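Local coordinates for protein flap endonuclease 1 (PDB 1A76) that cleaves 5'-flap structures in DNA as a magnesium-dependent endonuclease and 5'-3' exonuclease during replication and repair, at residues A[2-6]-A[217-222]; A[5-9]-A[234-238]; A[180-186]-A[196-200]; A[206-210]-A[239-243]. The contacts are given in a common frame with arbitrary orientation. Residue numbers count along the deposited sequence, not the author numbering.

Three of the four contacts gather on the helix-three-turn-helix motif formed by helices 211-221 and 235-244. Contacts 1 and 2 start from the same N-terminal loop and share F5: contact 1 meets helix 211-221 and is partly buried, whereas contact 2 meets helix 235-244 and is well buried. Both are apolar or aromatic, without a hydrogen bond between their segments. Contact 4, at the surface, uses the next turn of helix 235-244 and adds polar ties to a helix C-terminus; it touches contact 2 through L207 and F235. Contact 3 differs in kind, being a partly buried, hydrogen-bonded beta hairpin with a salt bridge in the mixed sheet; I9 and I198 link it to contact 2.

Contact 1 (A[2-6]-A[217-222]); sequences GVQFG and IAIFMG
The N-terminal residues 2-6, an irregular loop, lie against the last turn of helix 211-221, with V3 opposite A218 (CA atoms 6.4 Å apart). On the helix side M221 N bonds to I217 O (3.0 Å) and G222 N to A218 O (2.7 Å), after which G222 leaves the helix at phi +115°. V3, extended and with a t rotamer, points at the helix: its CG1 is 4.1 Å from A218 CA and 4.0 Å from CE of M221 (m, t, p), while its CG2 is 4.3 Å from A218 CB. Its backbone N bonds to D175, a predicted ligand of the second magnesium. Q4 is the centre of an inverse gamma turn closed by F5 N to V3 O (2.8 Å), and Q4 O lies 3.4 Å from M221 CE. F5 (chi1 m) then brings its ring in: CE1 approaches I217 CG2 at the ring edge (3.8 Å), CZ is 4.0 Å from A218 CB, and M221 SD makes an oblique Met-aromatic contact 5.1 Å from the ring centroid. No hydrogen bond joins the two segments, so the N-domain terminus is held on this I-domain helix, close to the metal site, by dispersion and sulfur-aromatic packing.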
# COMPACT_ATOMS: atom_id res chain seq x y z
N GLY A 2 -6.73 6.43 3.30
CA GLY A 2 -5.99 7.56 2.76
C GLY A 2 -6.84 8.82 2.69
O GLY A 2 -7.81 8.94 3.43
N VAL A 3 -6.46 9.75 1.82
CA VAL A 3 -7.20 11.00 1.67
C VAL A 3 -8.46 10.75 0.84
O VAL A 3 -8.40 10.15 -0.23
CB VAL A 3 -6.32 12.08 0.98
CG1 VAL A 3 -6.94 13.45 1.20
CG2 VAL A 3 -4.91 12.05 1.55
N GLN A 4 -9.60 11.22 1.35
CA GLN A 4 -10.89 11.04 0.69
C GLN A 4 -11.11 11.91 -0.55
O GLN A 4 -12.02 12.72 -0.58
CB GLN A 4 -12.02 11.31 1.68
CG GLN A 4 -11.92 10.52 2.97
CD GLN A 4 -11.38 9.12 2.75
OE1 GLN A 4 -12.13 8.20 2.44
NE2 GLN A 4 -10.07 8.96 2.90
N PHE A 5 -10.28 11.71 -1.56
CA PHE A 5 -10.38 12.47 -2.80
C PHE A 5 -11.54 11.98 -3.67
O PHE A 5 -12.13 12.76 -4.42
CB PHE A 5 -9.08 12.32 -3.61
CG PHE A 5 -7.99 13.27 -3.19
CD1 PHE A 5 -8.28 14.46 -2.53
CD2 PHE A 5 -6.66 12.97 -3.48
CE1 PHE A 5 -7.27 15.34 -2.17
CE2 PHE A 5 -5.63 13.85 -3.13
CZ PHE A 5 -5.94 15.04 -2.47
N GLY A 6 -11.84 10.69 -3.56
CA GLY A 6 -12.91 10.06 -4.33
C GLY A 6 -13.90 10.91 -5.10
O GLY A 6 -13.78 11.08 -6.32
N ILE A 217 -4.40 20.61 -0.59
CA ILE A 217 -5.78 20.18 -0.36
C ILE A 217 -5.73 18.96 0.57
O ILE A 217 -6.49 18.88 1.54
CB ILE A 217 -6.48 19.76 -1.69
CG1 ILE A 217 -6.74 21.00 -2.56
CG2 ILE A 217 -7.81 19.07 -1.39
CD1 ILE A 217 -7.02 20.67 -4.01
N ALA A 218 -4.81 18.04 0.29
CA ALA A 218 -4.64 16.85 1.11
C ALA A 218 -4.29 17.22 2.55
O ALA A 218 -4.84 16.65 3.50
CB ALA A 218 -3.53 15.97 0.53
N ILE A 219 -3.37 18.17 2.71
CA ILE A 219 -2.98 18.59 4.04
C ILE A 219 -4.18 19.18 4.79
O ILE A 219 -4.38 18.86 5.96
CB ILE A 219 -1.79 19.59 3.98
CG1 ILE A 219 -0.52 18.83 3.54
CG2 ILE A 219 -1.55 20.22 5.34
CD1 ILE A 219 0.66 19.72 3.20
N PHE A 220 -4.98 20.01 4.12
CA PHE A 220 -6.18 20.60 4.73
C PHE A 220 -7.13 19.51 5.21
O PHE A 220 -7.67 19.57 6.31
CB PHE A 220 -6.98 21.44 3.71
CG PHE A 220 -6.58 22.89 3.65
CD1 PHE A 220 -6.81 23.73 4.74
CD2 PHE A 220 -6.00 23.42 2.50
CE1 PHE A 220 -6.49 25.08 4.67
CE2 PHE A 220 -5.68 24.76 2.43
CZ PHE A 220 -5.92 25.60 3.52
N MET A 221 -7.35 18.52 4.35
CA MET A 221 -8.27 17.45 4.69
C MET A 221 -7.68 16.57 5.77
O MET A 221 -8.40 16.03 6.60
CB MET A 221 -8.58 16.62 3.44
CG MET A 221 -9.38 17.41 2.39
SD MET A 221 -9.54 16.54 0.82
CE MET A 221 -10.57 15.18 1.26
N GLY A 222 -6.35 16.46 5.77
CA GLY A 222 -5.66 15.66 6.77
C GLY A 222 -4.95 14.46 6.17
O GLY A 222 -5.58 13.62 5.52

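Contact 2 (A[5-9]-A[234-238]); sequences FGDFI and GFKRA
An aromatic cluster of F5, F8 and F235 joins the N-terminal loop to the start of helix 235-244, the second helix of the helix-three-turn-helix motif of FEN1 nucleases. Residues 7-8 form a short 3-10 segment, with F8 N bonded to F5 O (2.6 Å). G234 is the N-cap of the facing helix, with A238 N bonded to G234 O (3.0 Å). F8 and F235 are nearest in the backbone (CA atoms 7.2 Å apart). Among the ring contacts, F8 (chi1 m) and F235 (chi1 t) lie almost parallel, 7° between planes and centroids 4.7 Å apart, but barely overlap; each CB instead sits over the other ring's face in a CH-pi contact, F235 CB 3.6 Å from the F8 centroid. The F5 ring is nearly perpendicular to that of F235, at 89° with centroids 5.7 Å apart, and its CD1 meets the F235 edge. Aliphatic packing is lighter: K236 CG lies 4.5 Å from F8 CE1, and I9 CG2 reaches F235 CE2 at 4.2 Å.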
# COMPACT_ATOMS: atom_id res chain seq x y z
N PHE A 5 -10.28 11.71 -1.56
CA PHE A 5 -10.38 12.47 -2.80
C PHE A 5 -11.54 11.98 -3.67
O PHE A 5 -12.13 12.76 -4.42
CB PHE A 5 -9.08 12.32 -3.61
CG PHE A 5 -7.99 13.27 -3.19
CD1 PHE A 5 -8.28 14.46 -2.53
CD2 PHE A 5 -6.66 12.97 -3.48
CE1 PHE A 5 -7.27 15.34 -2.17
CE2 PHE A 5 -5.63 13.85 -3.13
CZ PHE A 5 -5.94 15.04 -2.47
N GLY A 6 -11.84 10.69 -3.56
CA GLY A 6 -12.91 10.06 -4.33
C GLY A 6 -13.90 10.91 -5.10
O GLY A 6 -13.78 11.08 -6.32
N ASP A 7 -14.89 11.43 -4.38
CA ASP A 7 -15.96 12.25 -4.93
C ASP A 7 -15.50 13.56 -5.58
O ASP A 7 -16.28 14.23 -6.23
CB ASP A 7 -16.96 12.56 -3.81
CG ASP A 7 -18.21 13.27 -4.31
OD1 ASP A 7 -18.20 14.52 -4.41
OD2 ASP A 7 -19.20 12.57 -4.61
N PHE A 8 -14.23 13.91 -5.41
CA PHE A 8 -13.76 15.18 -5.94
C PHE A 8 -12.77 15.19 -7.08
O PHE A 8 -12.46 16.25 -7.62
CB PHE A 8 -13.21 16.00 -4.78
CG PHE A 8 -14.14 16.05 -3.61
CD1 PHE A 8 -15.25 16.89 -3.63
CD2 PHE A 8 -13.94 15.21 -2.52
CE1 PHE A 8 -16.15 16.90 -2.57
CE2 PHE A 8 -14.84 15.22 -1.46
CZ PHE A 8 -15.95 16.07 -1.49
N ILE A 9 -12.26 14.04 -7.48
CA ILE A 9 -11.31 14.03 -8.57
C ILE A 9 -11.78 13.17 -9.73
O ILE A 9 -12.54 12.22 -9.54
CB ILE A 9 -9.93 13.54 -8.10
CG1 ILE A 9 -10.02 12.09 -7.61
CG2 ILE A 9 -9.43 14.42 -6.96
CD1 ILE A 9 -8.72 11.56 -7.07
N GLY A 234 -13.11 20.71 4.38
CA GLY A 234 -13.20 19.61 3.43
C GLY A 234 -12.54 19.93 2.08
O GLY A 234 -11.88 20.96 1.93
N PHE A 235 -12.74 19.06 1.09
CA PHE A 235 -12.13 19.25 -0.22
C PHE A 235 -12.56 20.55 -0.92
O PHE A 235 -11.71 21.29 -1.42
CB PHE A 235 -12.43 18.04 -1.12
CG PHE A 235 -11.67 18.05 -2.43
CD1 PHE A 235 -12.07 18.86 -3.48
CD2 PHE A 235 -10.55 17.23 -2.61
CE1 PHE A 235 -11.37 18.87 -4.70
CE2 PHE A 235 -9.85 17.24 -3.82
CZ PHE A 235 -10.27 18.06 -4.86
N LYS A 236 -13.86 20.82 -0.93
CA LYS A 236 -14.42 22.00 -1.57
C LYS A 236 -13.84 23.30 -1.02
O LYS A 236 -13.43 24.17 -1.79
CB LYS A 236 -15.95 22.03 -1.39
CG LYS A 236 -16.74 21.34 -2.49
CD LYS A 236 -18.10 22.02 -2.69
CE LYS A 236 -18.22 22.65 -4.08
NZ LYS A 236 -18.43 24.13 -4.02
N ARG A 237 -13.82 23.43 0.30
CA ARG A 237 -13.30 24.64 0.94
C ARG A 237 -11.80 24.78 0.75
O ARG A 237 -11.28 25.88 0.54
CB ARG A 237 -13.64 24.63 2.44
CG ARG A 237 -12.91 25.70 3.25
CD ARG A 237 -13.41 27.13 2.95
NE ARG A 237 -12.81 28.09 3.89
CZ ARG A 237 -12.49 29.34 3.60
NH1 ARG A 237 -12.71 29.83 2.38
NH2 ARG A 237 -11.92 30.10 4.52
N ALA A 238 -11.09 23.66 0.80
CA ALA A 238 -9.65 23.65 0.64
C ALA A 238 -9.27 24.02 -0.79
O ALA A 238 -8.33 24.79 -1.02
CB ALA A 238 -9.11 22.27 1.00

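Contact 3 (A[180-186]-A[196-200]); sequences GAPRVVR and ELIEL
Strands 183-186 and 196-199 form an antiparallel beta hairpin, their axes 4.7 Å apart with directions 163° apart. E196, R186 and L200 lose the most surface. E196 (chi1 t) and R186 (chi1 m) are a hydrogen-bonded pair (R186 N to E196 O 2.8 Å, E196 N to R186 O 2.9 Å), and R186 NE makes a salt bridge to E196 OE2 (3.0 Å). E196 OE2 also forms a salt bridge with K11 and a hydrogen bond with Y174, while R186 NH1 bonds to Q172 O. V184-I198 is a hydrogen-bonded pair (V184 N to I198 O 3.0 Å, I198 N to V184 O 2.9 Å), V185-L197 and R183-E199 non-hydrogen-bonded ones. L200 begins the following helix and adds a backbone hydrogen bond beyond the last bridge, from N to P182 O (2.9 Å); its CB lies 3.4 Å from A181 O and its CD2 3.8 Å from G180 C. In the mixed sheet strand 168-170 runs beside 183-186, strand 12-13 flanks 196-199, and helix 153-162 packs on A181 and P182.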
# COMPACT_ATOMS: atom_id res chain seq x y z
N GLY A 180 3.28 11.96 -6.75
CA GLY A 180 3.57 12.13 -8.16
C GLY A 180 3.31 10.90 -9.02
O GLY A 180 3.74 10.87 -10.18
N ALA A 181 2.65 9.88 -8.48
CA ALA A 181 2.35 8.69 -9.28
C ALA A 181 1.51 9.15 -10.48
O ALA A 181 0.44 9.74 -10.30
CB ALA A 181 1.58 7.69 -8.47
N PRO A 182 1.95 8.84 -11.71
CA PRO A 182 1.17 9.27 -12.87
C PRO A 182 -0.17 8.56 -12.97
O PRO A 182 -1.15 9.14 -13.43
CB PRO A 182 2.08 8.94 -14.07
CG PRO A 182 3.40 8.56 -13.48
CD PRO A 182 3.15 8.07 -12.10
N ARG A 183 -0.23 7.32 -12.51
CA ARG A 183 -1.47 6.57 -12.56
C ARG A 183 -1.64 5.67 -11.36
O ARG A 183 -0.68 5.09 -10.87
CB ARG A 183 -1.49 5.69 -13.81
CG ARG A 183 -1.95 6.36 -15.08
CD ARG A 183 -1.73 5.43 -16.26
NE ARG A 183 -1.07 6.14 -17.35
CZ ARG A 183 0.24 6.24 -17.51
NH1 ARG A 183 1.07 5.65 -16.65
NH2 ARG A 183 0.73 6.91 -18.53
N VAL A 184 -2.88 5.55 -10.91
CA VAL A 184 -3.24 4.68 -9.80
C VAL A 184 -4.42 3.85 -10.30
O VAL A 184 -5.27 4.36 -11.03
CB VAL A 184 -3.70 5.49 -8.55
CG1 VAL A 184 -4.40 4.56 -7.55
CG2 VAL A 184 -2.50 6.16 -7.89
N VAL A 185 -4.44 2.57 -9.95
CA VAL A 185 -5.56 1.72 -10.35
C VAL A 185 -6.09 1.06 -9.09
O VAL A 185 -5.36 0.37 -8.39
CB VAL A 185 -5.15 0.64 -11.35
CG1 VAL A 185 -6.39 -0.18 -11.73
CG2 VAL A 185 -4.52 1.26 -12.59
N ARG A 186 -7.37 1.29 -8.81
CA ARG A 186 -8.03 0.74 -7.64
C ARG A 186 -8.95 -0.42 -8.02
O ARG A 186 -9.23 -0.63 -9.20
CB ARG A 186 -8.85 1.82 -6.94
CG ARG A 186 -8.06 3.11 -6.65
CD ARG A 186 -8.76 3.89 -5.56
NE ARG A 186 -10.18 3.88 -5.82
CZ ARG A 186 -11.12 3.42 -5.01
NH1 ARG A 186 -10.82 2.92 -3.82
NH2 ARG A 186 -12.38 3.45 -5.41
N GLU A 196 -10.66 0.84 -11.28
CA GLU A 196 -10.77 2.27 -11.47
C GLU A 196 -9.39 2.91 -11.68
O GLU A 196 -8.47 2.75 -10.87
CB GLU A 196 -11.45 2.92 -10.27
CG GLU A 196 -11.21 4.43 -10.14
CD GLU A 196 -11.98 5.03 -8.97
OE1 GLU A 196 -13.22 4.96 -8.98
OE2 GLU A 196 -11.35 5.57 -8.03
N LEU A 197 -9.26 3.65 -12.78
CA LEU A 197 -8.01 4.31 -13.09
C LEU A 197 -8.09 5.80 -12.81
O LEU A 197 -9.07 6.47 -13.17
CB LEU A 197 -7.64 4.07 -14.56
CG LEU A 197 -6.43 4.86 -15.08
CD1 LEU A 197 -5.16 4.26 -14.52
CD2 LEU A 197 -6.42 4.84 -16.60
N ILE A 198 -7.05 6.31 -12.16
CA ILE A 198 -6.93 7.74 -11.86
C ILE A 198 -5.63 8.19 -12.50
O ILE A 198 -4.55 7.67 -12.18
CB ILE A 198 -6.86 8.04 -10.33
CG1 ILE A 198 -8.11 7.54 -9.61
CG2 ILE A 198 -6.73 9.56 -10.12
CD1 ILE A 198 -7.92 6.27 -8.82
N GLU A 199 -5.72 9.13 -13.44
CA GLU A 199 -4.53 9.67 -14.10
C GLU A 199 -4.26 11.04 -13.51
O GLU A 199 -5.07 11.94 -13.65
CB GLU A 199 -4.75 9.81 -15.62
CG GLU A 199 -3.45 9.79 -16.42
CD GLU A 199 -3.57 10.42 -17.80
OE1 GLU A 199 -4.67 10.37 -18.39
OE2 GLU A 199 -2.55 10.96 -18.30
N LEU A 200 -3.11 11.19 -12.86
CA LEU A 200 -2.72 12.45 -12.22
C LEU A 200 -2.82 13.66 -13.15
O LEU A 200 -3.35 14.71 -12.77
CB LEU A 200 -1.31 12.34 -11.63
CG LEU A 200 -0.75 13.52 -10.80
CD1 LEU A 200 -1.61 13.76 -9.54
CD2 LEU A 200 0.69 13.22 -10.39

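Contact 4 (A[206-210]-A[239-243]); sequences DLRIS and YELVR
Residues 206-207 end helix 200-207, with L207 already loosening (phi -87°, psi -11°). R208 then takes up left-handed angles (phi 66°, psi 45°), I209 is extended (-139°, 163°), and S210 is the N-cap of helix 211-221, its OG bonded to D213 N. The facing residues 239-243 are regular helix, closed by R243 N to Y239 O (2.9 Å). The backbones stay well apart, L207 and Y239 CA atoms at 8.9 Å and I209 and R243 CA atoms at 7.7 Å, so that side chains of the helix bridge the gap. R208, with its positive phi, is the C-prime residue of a Schellman motif that terminates helix 200-207, and L207 O just before it is the target of two donors from helix 235-244, the second helix of the helix-three-turn-helix motif. Y239 (chi1 t) gives a very short hydrogen bond from OH to L207 O (2.4 Å), and R243 NE adds a weak one to L207 O (3.4 Å). Beside these polar contacts the packing is apolar, the aliphatic part of R243 included: L207 CB is 3.9 Å from Y239 CE1, and I209 (chi1 p) puts its CG2 3.6 Å from Y239 CE1, 4.3 Å from V242 CG1 and 3.8 Å from R243 CD. I209 and Y239 both also pack on I217 of helix 211-221, which lies between the two flanking helices in sequence.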
# COMPACT_ATOMS: atom_id res chain seq x y z
N ASP A 206 -8.09 18.96 -15.17
CA ASP A 206 -9.52 19.14 -14.94
C ASP A 206 -9.84 20.08 -13.79
O ASP A 206 -10.75 20.89 -13.90
CB ASP A 206 -10.18 17.78 -14.68
CG ASP A 206 -10.37 16.99 -15.95
OD1 ASP A 206 -9.76 17.38 -16.97
OD2 ASP A 206 -11.12 15.99 -15.92
N LEU A 207 -9.08 19.97 -12.69
CA LEU A 207 -9.30 20.83 -11.52
C LEU A 207 -8.53 22.15 -11.62
O LEU A 207 -8.75 23.06 -10.82
CB LEU A 207 -8.90 20.09 -10.24
CG LEU A 207 -9.86 19.00 -9.72
CD1 LEU A 207 -9.27 18.35 -8.48
CD2 LEU A 207 -11.20 19.61 -9.38
N ARG A 208 -7.63 22.24 -12.59
CA ARG A 208 -6.84 23.45 -12.79
C ARG A 208 -5.89 23.71 -11.63
O ARG A 208 -5.79 24.83 -11.15
CB ARG A 208 -7.77 24.66 -12.97
CG ARG A 208 -8.28 24.84 -14.39
CD ARG A 208 -7.38 25.80 -15.17
NE ARG A 208 -6.83 25.14 -16.35
CZ ARG A 208 -6.50 25.75 -17.48
NH1 ARG A 208 -6.65 27.07 -17.61
NH2 ARG A 208 -6.04 25.04 -18.50
N ILE A 209 -5.20 22.67 -11.18
CA ILE A 209 -4.26 22.81 -10.07
C ILE A 209 -2.96 22.03 -10.31
O ILE A 209 -2.88 21.15 -11.17
CB ILE A 209 -4.89 22.34 -8.73
CG1 ILE A 209 -5.21 20.85 -8.76
CG2 ILE A 209 -6.18 23.10 -8.48
CD1 ILE A 209 -5.74 20.33 -7.42
N SER A 210 -1.93 22.38 -9.55
CA SER A 210 -0.63 21.71 -9.63
C SER A 210 -0.59 20.57 -8.61
O SER A 210 -1.48 20.46 -7.76
CB SER A 210 0.51 22.70 -9.31
OG SER A 210 0.51 23.03 -7.93
N TYR A 239 -10.01 23.48 -1.75
CA TYR A 239 -9.79 23.76 -3.17
C TYR A 239 -10.08 25.24 -3.42
O TYR A 239 -9.43 25.88 -4.24
CB TYR A 239 -10.73 22.88 -4.01
CG TYR A 239 -10.72 23.14 -5.51
CD1 TYR A 239 -9.65 22.73 -6.30
CD2 TYR A 239 -11.79 23.77 -6.13
CE1 TYR A 239 -9.65 22.94 -7.69
CE2 TYR A 239 -11.81 23.98 -7.51
CZ TYR A 239 -10.74 23.56 -8.29
OH TYR A 239 -10.80 23.73 -9.66
N GLU A 240 -11.05 25.78 -2.69
CA GLU A 240 -11.43 27.18 -2.81
C GLU A 240 -10.28 28.08 -2.36
O GLU A 240 -9.99 29.09 -3.01
CB GLU A 240 -12.68 27.43 -1.96
CG GLU A 240 -13.11 28.87 -1.80
CD GLU A 240 -14.43 28.98 -1.06
OE1 GLU A 240 -14.39 28.93 0.18
OE2 GLU A 240 -15.49 29.09 -1.71
N LEU A 241 -9.63 27.71 -1.26
CA LEU A 241 -8.51 28.48 -0.71
C LEU A 241 -7.30 28.36 -1.63
O LEU A 241 -6.54 29.30 -1.81
CB LEU A 241 -8.16 28.00 0.70
CG LEU A 241 -9.20 28.31 1.79
CD1 LEU A 241 -8.89 27.53 3.08
CD2 LEU A 241 -9.24 29.82 2.04
N VAL A 242 -7.12 27.18 -2.21
CA VAL A 242 -6.02 26.96 -3.13
C VAL A 242 -6.17 27.82 -4.38
O VAL A 242 -5.23 28.51 -4.78
CB VAL A 242 -5.93 25.46 -3.53
CG1 VAL A 242 -5.28 25.32 -4.91
CG2 VAL A 242 -5.12 24.70 -2.47
N ARG A 243 -7.35 27.80 -5.00
CA ARG A 243 -7.56 28.58 -6.21
C ARG A 243 -7.46 30.08 -5.93
O ARG A 243 -7.15 30.87 -6.83
CB ARG A 243 -8.93 28.25 -6.82
CG ARG A 243 -9.02 26.84 -7.38
CD ARG A 243 -7.87 26.55 -8.34
NE ARG A 243 -8.33 26.29 -9.70
CZ ARG A 243 -8.78 27.23 -10.53
NH1 ARG A 243 -8.83 28.49 -10.14
NH2 ARG A 243 -9.20 26.90 -11.74